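Local coordinates for formiminoglutamase (Trypanosoma cruzi, PDB 4MYK), which hydrolyses N-formimino-L-glutamate to L-glutamate and formamide as an arginase-like manganese metalloenzyme, at residues G177-G187 with H201-V211. The protein carries 1 engineered substitution. Residues are numbered along the deposited sequence; the frame is centred on the assembly and turned at random.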
loop_
_atom_site.group_PDB
_atom_site.type_symbol
_atom_site.label_atom_id
_atom_site.label_comp_id
_atom_site.label_asym_id
_atom_site.label_seq_id
_atom_site.Cartn_x
_atom_site.Cartn_y
_atom_site.Cartn_z
ATOM N N GLY A 177 -11.492 34.349 -0.095
ATOM C CA GLY A 177 -11.675 33.015 0.445
ATOM C C GLY A 177 -12.607 32.106 -0.332
ATOM O O GLY A 177 -12.481 30.893 -0.241
ATOM N N LYS A 178 -13.548 32.672 -1.082
ATOM C CA LYS A 178 -14.410 31.861 -1.931
ATOM C C LYS A 178 -13.570 31.113 -2.948
ATOM O O LYS A 178 -14.056 30.212 -3.621
ATOM C CB LYS A 178 -15.428 32.716 -2.679
ATOM C CG LYS A 178 -16.217 33.673 -1.825
ATOM C CD LYS A 178 -17.208 34.452 -2.696
ATOM C CE LYS A 178 -17.310 35.914 -2.251
ATOM N NZ LYS A 178 -18.189 36.742 -3.128
ATOM N N ARG A 179 -12.307 31.502 -3.073
ATOM C CA ARG A 179 -11.417 30.871 -4.051
ATOM C C ARG A 179 -10.319 30.035 -3.396
ATOM O O ARG A 179 -9.272 29.785 -3.981
ATOM C CB ARG A 179 -10.855 31.914 -5.018
ATOM C CG ARG A 179 -11.943 32.464 -5.935
ATOM C CD ARG A 179 -11.461 33.631 -6.761
ATOM N NE ARG A 179 -10.372 33.261 -7.653
ATOM C CZ ARG A 179 -9.811 34.101 -8.514
ATOM N NH1 ARG A 179 -10.249 35.350 -8.591
ATOM N NH2 ARG A 179 -8.823 33.695 -9.296
ATOM N N PHE A 180 -10.602 29.588 -2.176
ATOM C CA PHE A 180 -9.686 28.729 -1.439
ATOM C C PHE A 180 -10.283 27.352 -1.160
ATOM O O PHE A 180 -11.373 27.227 -0.612
ATOM C CB PHE A 180 -9.224 29.398 -0.143
ATOM C CG PHE A 180 -8.377 28.515 0.718
ATOM C CD1 PHE A 180 -7.141 28.084 0.282
ATOM C CD2 PHE A 180 -8.813 28.121 1.966
ATOM C CE1 PHE A 180 -6.361 27.264 1.077
ATOM C CE2 PHE A 180 -8.031 27.303 2.763
ATOM C CZ PHE A 180 -6.807 26.878 2.319
ATOM N N VAL A 181 -9.556 26.315 -1.550
ATOM C CA VAL A 181 -10.005 24.951 -1.321
ATOM C C VAL A 181 -8.980 24.145 -0.515
ATOM O O VAL A 181 -7.787 24.144 -0.820
ATOM C CB VAL A 181 -10.325 24.224 -2.642
ATOM C CG1 VAL A 181 -10.726 22.785 -2.370
ATOM C CG2 VAL A 181 -11.420 24.959 -3.393
ATOM N N GLU A 182 -9.467 23.493 0.536
ATOM C CA GLU A 182 -8.707 22.488 1.263
ATOM C C GLU A 182 -9.072 21.165 0.621
ATOM O O GLU A 182 -10.233 20.768 0.635
ATOM C CB GLU A 182 -9.108 22.469 2.737
ATOM C CG GLU A 182 -8.845 23.772 3.484
ATOM C CD GLU A 182 -7.416 23.897 3.995
ATOM O OE1 GLU A 182 -6.511 23.232 3.458
ATOM O OE2 GLU A 182 -7.194 24.674 4.948
ATOM N N PHE A 183 -8.084 20.495 0.044
ATOM C CA PHE A 183 -8.341 19.316 -0.765
ATOM C C PHE A 183 -7.767 18.046 -0.153
ATOM O O PHE A 183 -6.575 17.977 0.138
ATOM C CB PHE A 183 -7.762 19.515 -2.158
ATOM C CG PHE A 183 -8.285 18.549 -3.163
ATOM C CD1 PHE A 183 -7.662 17.320 -3.356
ATOM C CD2 PHE A 183 -9.410 18.854 -3.910
ATOM C CE1 PHE A 183 -8.150 16.418 -4.276
ATOM C CE2 PHE A 183 -9.904 17.955 -4.837
ATOM C CZ PHE A 183 -9.273 16.737 -5.025
ATOM N N ALA A 184 -8.630 17.052 0.041
ATOM C CA ALA A 184 -8.238 15.758 0.603
ATOM C C ALA A 184 -7.823 15.866 2.060
ATOM O O ALA A 184 -6.977 15.113 2.532
ATOM C CB ALA A 184 -7.121 15.128 -0.212
ATOM N N CYS A 185 -8.415 16.816 2.769
ATOM C CA CYS A 185 -8.210 16.921 4.201
ATOM C C CYS A 185 -8.947 15.786 4.932
ATOM O O CYS A 185 -9.926 15.234 4.422
ATOM C CB CYS A 185 -8.647 18.301 4.707
ATOM S SG CYS A 185 -10.261 18.825 4.101
ATOM N N GLN A 186 -8.458 15.446 6.122
ATOM C CA GLN A 186 -8.946 14.291 6.870
ATOM C C GLN A 186 -9.613 14.695 8.201
ATOM O O GLN A 186 -8.970 15.310 9.046
ATOM C CB GLN A 186 -7.801 13.294 7.084
ATOM C CG GLN A 186 -7.331 12.698 5.774
ATOM C CD GLN A 186 -6.277 11.626 5.942
ATOM O OE1 GLN A 186 -6.197 10.972 6.975
ATOM N NE2 GLN A 186 -5.459 11.440 4.919
ATOM N N GLY A 187 -10.892 14.349 8.374
ATOM C CA GLY A 187 -11.651 14.734 9.557
ATOM C C GLY A 187 -11.097 14.272 10.903
ATOM O O GLY A 187 -11.426 14.830 11.950
ATOM N N HIS A 201 -14.673 32.013 6.221
ATOM C CA HIS A 201 -14.020 32.838 5.225
ATOM C C HIS A 201 -14.517 32.446 3.847
ATOM O O HIS A 201 -14.011 32.931 2.840
ATOM C CB HIS A 201 -12.499 32.689 5.310
ATOM C CG HIS A 201 -11.858 33.603 6.310
ATOM N ND1 HIS A 201 -11.776 33.300 7.651
ATOM C CD2 HIS A 201 -11.274 34.815 6.161
ATOM C CE1 HIS A 201 -11.173 34.288 8.288
ATOM N NE2 HIS A 201 -10.855 35.217 7.406
ATOM N N GLN A 202 -15.510 31.561 3.829
ATOM C CA GLN A 202 -16.141 31.070 2.610
ATOM C C GLN A 202 -15.243 30.151 1.776
ATOM O O GLN A 202 -15.475 29.953 0.585
ATOM C CB GLN A 202 -16.651 32.228 1.765
ATOM C CG GLN A 202 -17.698 33.067 2.450
ATOM C CD GLN A 202 -18.166 34.193 1.564
ATOM O OE1 GLN A 202 -17.595 35.286 1.577
ATOM N NE2 GLN A 202 -19.199 33.930 0.770
ATOM N N GLY A 203 -14.228 29.589 2.418
ATOM C CA GLY A 203 -13.396 28.572 1.807
ATOM C C GLY A 203 -14.080 27.219 1.802
ATOM O O GLY A 203 -15.066 26.999 2.514
ATOM N N HIS A 204 -13.548 26.303 0.998
ATOM C CA HIS A 204 -14.216 25.035 0.741
ATOM C C HIS A 204 -13.422 23.853 1.270
ATOM O O HIS A 204 -12.219 23.734 1.036
ATOM C CB HIS A 204 -14.480 24.872 -0.759
ATOM C CG HIS A 204 -15.027 26.105 -1.403
ATOM N ND1 HIS A 204 -16.353 26.241 -1.745
ATOM C CD2 HIS A 204 -14.433 27.278 -1.727
ATOM C CE1 HIS A 204 -16.550 27.437 -2.269
ATOM N NE2 HIS A 204 -15.401 28.088 -2.265
ATOM N N LEU A 205 -14.116 22.978 1.990
ATOM C CA LEU A 205 -13.519 21.740 2.467
ATOM C C LEU A 205 -13.919 20.589 1.569
ATOM O O LEU A 205 -15.100 20.294 1.421
ATOM C CB LEU A 205 -13.949 21.445 3.902
ATOM C CG LEU A 205 -13.776 22.580 4.911
ATOM C CD1 LEU A 205 -13.998 22.051 6.326
ATOM C CD2 LEU A 205 -12.410 23.211 4.792
ATOM N N MET A 206 -12.918 19.951 0.968
ATOM C CA MET A 206 -13.121 18.765 0.150
ATOM C C MET A 206 -12.466 17.533 0.777
ATOM O O MET A 206 -11.353 17.150 0.406
ATOM C CB MET A 206 -12.586 19.005 -1.255
ATOM C CG MET A 206 -13.490 19.918 -2.061
ATOM S SD MET A 206 -13.092 20.010 -3.807
ATOM C CE MET A 206 -14.498 20.950 -4.363
ATOM N N TRP A 207 -13.172 16.929 1.737
ATOM C CA TRP A 207 -12.643 15.831 2.550
ATOM C C TRP A 207 -12.182 14.680 1.686
ATOM O O TRP A 207 -12.731 14.451 0.613
ATOM C CB TRP A 207 -13.700 15.317 3.530
ATOM C CG TRP A 207 -14.211 16.346 4.481
ATOM C CD1 TRP A 207 -15.430 16.944 4.454
ATOM C CD2 TRP A 207 -13.510 16.913 5.603
ATOM N NE1 TRP A 207 -15.540 17.841 5.489
ATOM C CE2 TRP A 207 -14.373 17.839 6.208
ATOM C CE3 TRP A 207 -12.232 16.725 6.151
ATOM C CZ2 TRP A 207 -14.006 18.577 7.335
ATOM C CZ3 TRP A 207 -11.872 17.460 7.274
ATOM C CH2 TRP A 207 -12.754 18.369 7.852
ATOM N N LEU A 208 -11.165 13.964 2.157
ATOM C CA LEU A 208 -10.645 12.797 1.448
ATOM C C LEU A 208 -11.776 11.888 0.927
ATOM O O LEU A 208 -11.818 11.550 -0.256
ATOM C CB LEU A 208 -9.687 12.015 2.358
ATOM C CG LEU A 208 -9.028 10.754 1.794
ATOM C CD1 LEU A 208 -8.226 11.065 0.543
ATOM C CD2 LEU A 208 -8.164 10.083 2.838
ATOM N N SER A 209 -12.697 11.525 1.819
ATOM C CA SER A 209 -13.794 10.625 1.493
ATOM C C SER A 209 -14.590 11.074 0.262
ATOM O O SER A 209 -15.037 10.256 -0.535
ATOM C CB SER A 209 -14.715 10.426 2.708
ATOM O OG SER A 209 -15.254 11.652 3.162
ATOM N N GLU A 210 -14.746 12.379 0.095
ATOM C CA GLU A 210 -15.492 12.900 -1.044
ATOM C C GLU A 210 -14.642 12.944 -2.321
ATOM O O GLU A 210 -15.139 12.648 -3.415
ATOM C CB GLU A 210 -16.112 14.260 -0.704
ATOM C CG GLU A 210 -15.435 15.454 -1.318
ATOM C CD GLU A 210 -16.162 16.751 -0.980
ATOM O OE1 GLU A 210 -16.430 16.997 0.229
ATOM O OE2 GLU A 210 -16.466 17.516 -1.929
ATOM N N VAL A 211 -13.362 13.284 -2.181
ATOM C CA VAL A 211 -12.425 13.182 -3.308
ATOM C C VAL A 211 -12.431 11.744 -3.849
ATOM O O VAL A 211 -12.507 11.502 -5.054
ATOM C CB VAL A 211 -10.980 13.567 -2.890
ATOM C CG1 VAL A 211 -9.985 13.255 -4.000
ATOM C CG2 VAL A 211 -10.899 15.033 -2.494
#
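Ala184 N to Met206 O, 2.7 Å, is the shortest of four backbone hydrogen bonds that zip strand 180-183 to strand 204-207 in parallel register. Glu182 sits at the middle, its N giving to His204 O and its O receiving Met206 N, while His204 N returns to Phe180 O. Past the corner at Ala184, Leu208 N gives to Cys185 O at 2.9 Å.

At the other end the imidazole of His204 adds a side-chain bond: NE2 gives to Lys178 O at 2.9 Å, bent to 145° at the hydrogen and coming from above the carbonyl plane. Phe180 O lies at the edge of the same ring, in its plane, close to CD2.

Helix 192-200 connects the two strands in a beta-alpha-beta crossover of the arginase/deacetylase fold and packs on Leu205, with 204-207 outermost in the chain's parallel sheet. Strand 180-185 pairs on its other side with strand 141-145, which leads to the manganese ligand Asp146; Glu182 turns its carboxylate there, OE1 taking a bond from Asn144 ND2.

On the face shared by Val181, Phe183, His204 and Met206, the packing beyond the imidazole is apolar. Val211 CG2 sits over one face of the Phe183 ring, 3.7 Å from its centroid, a CH-pi contact; a chi1 of -164° swings the ring away from the backbone N to meet it. Met206 SD approaches that ring obliquely, 3.9 Å from CD2, a Met-aromatic contact, and also touches Val181 CG1. Helix 216-227 packs against this face through Leu226 and Ala219.

On the reverse face Leu205 CD2 lies alongside Glu182 CG.

Past the corner, Cys185 SG comes in obliquely above the rim of the Trp207 indole, 3.5 Å from CE3, a sulfur-aromatic contact, with Gly187 N near CZ3; Glu73 of a second subunit packs on this tryptophan and accepts from Gly187 N.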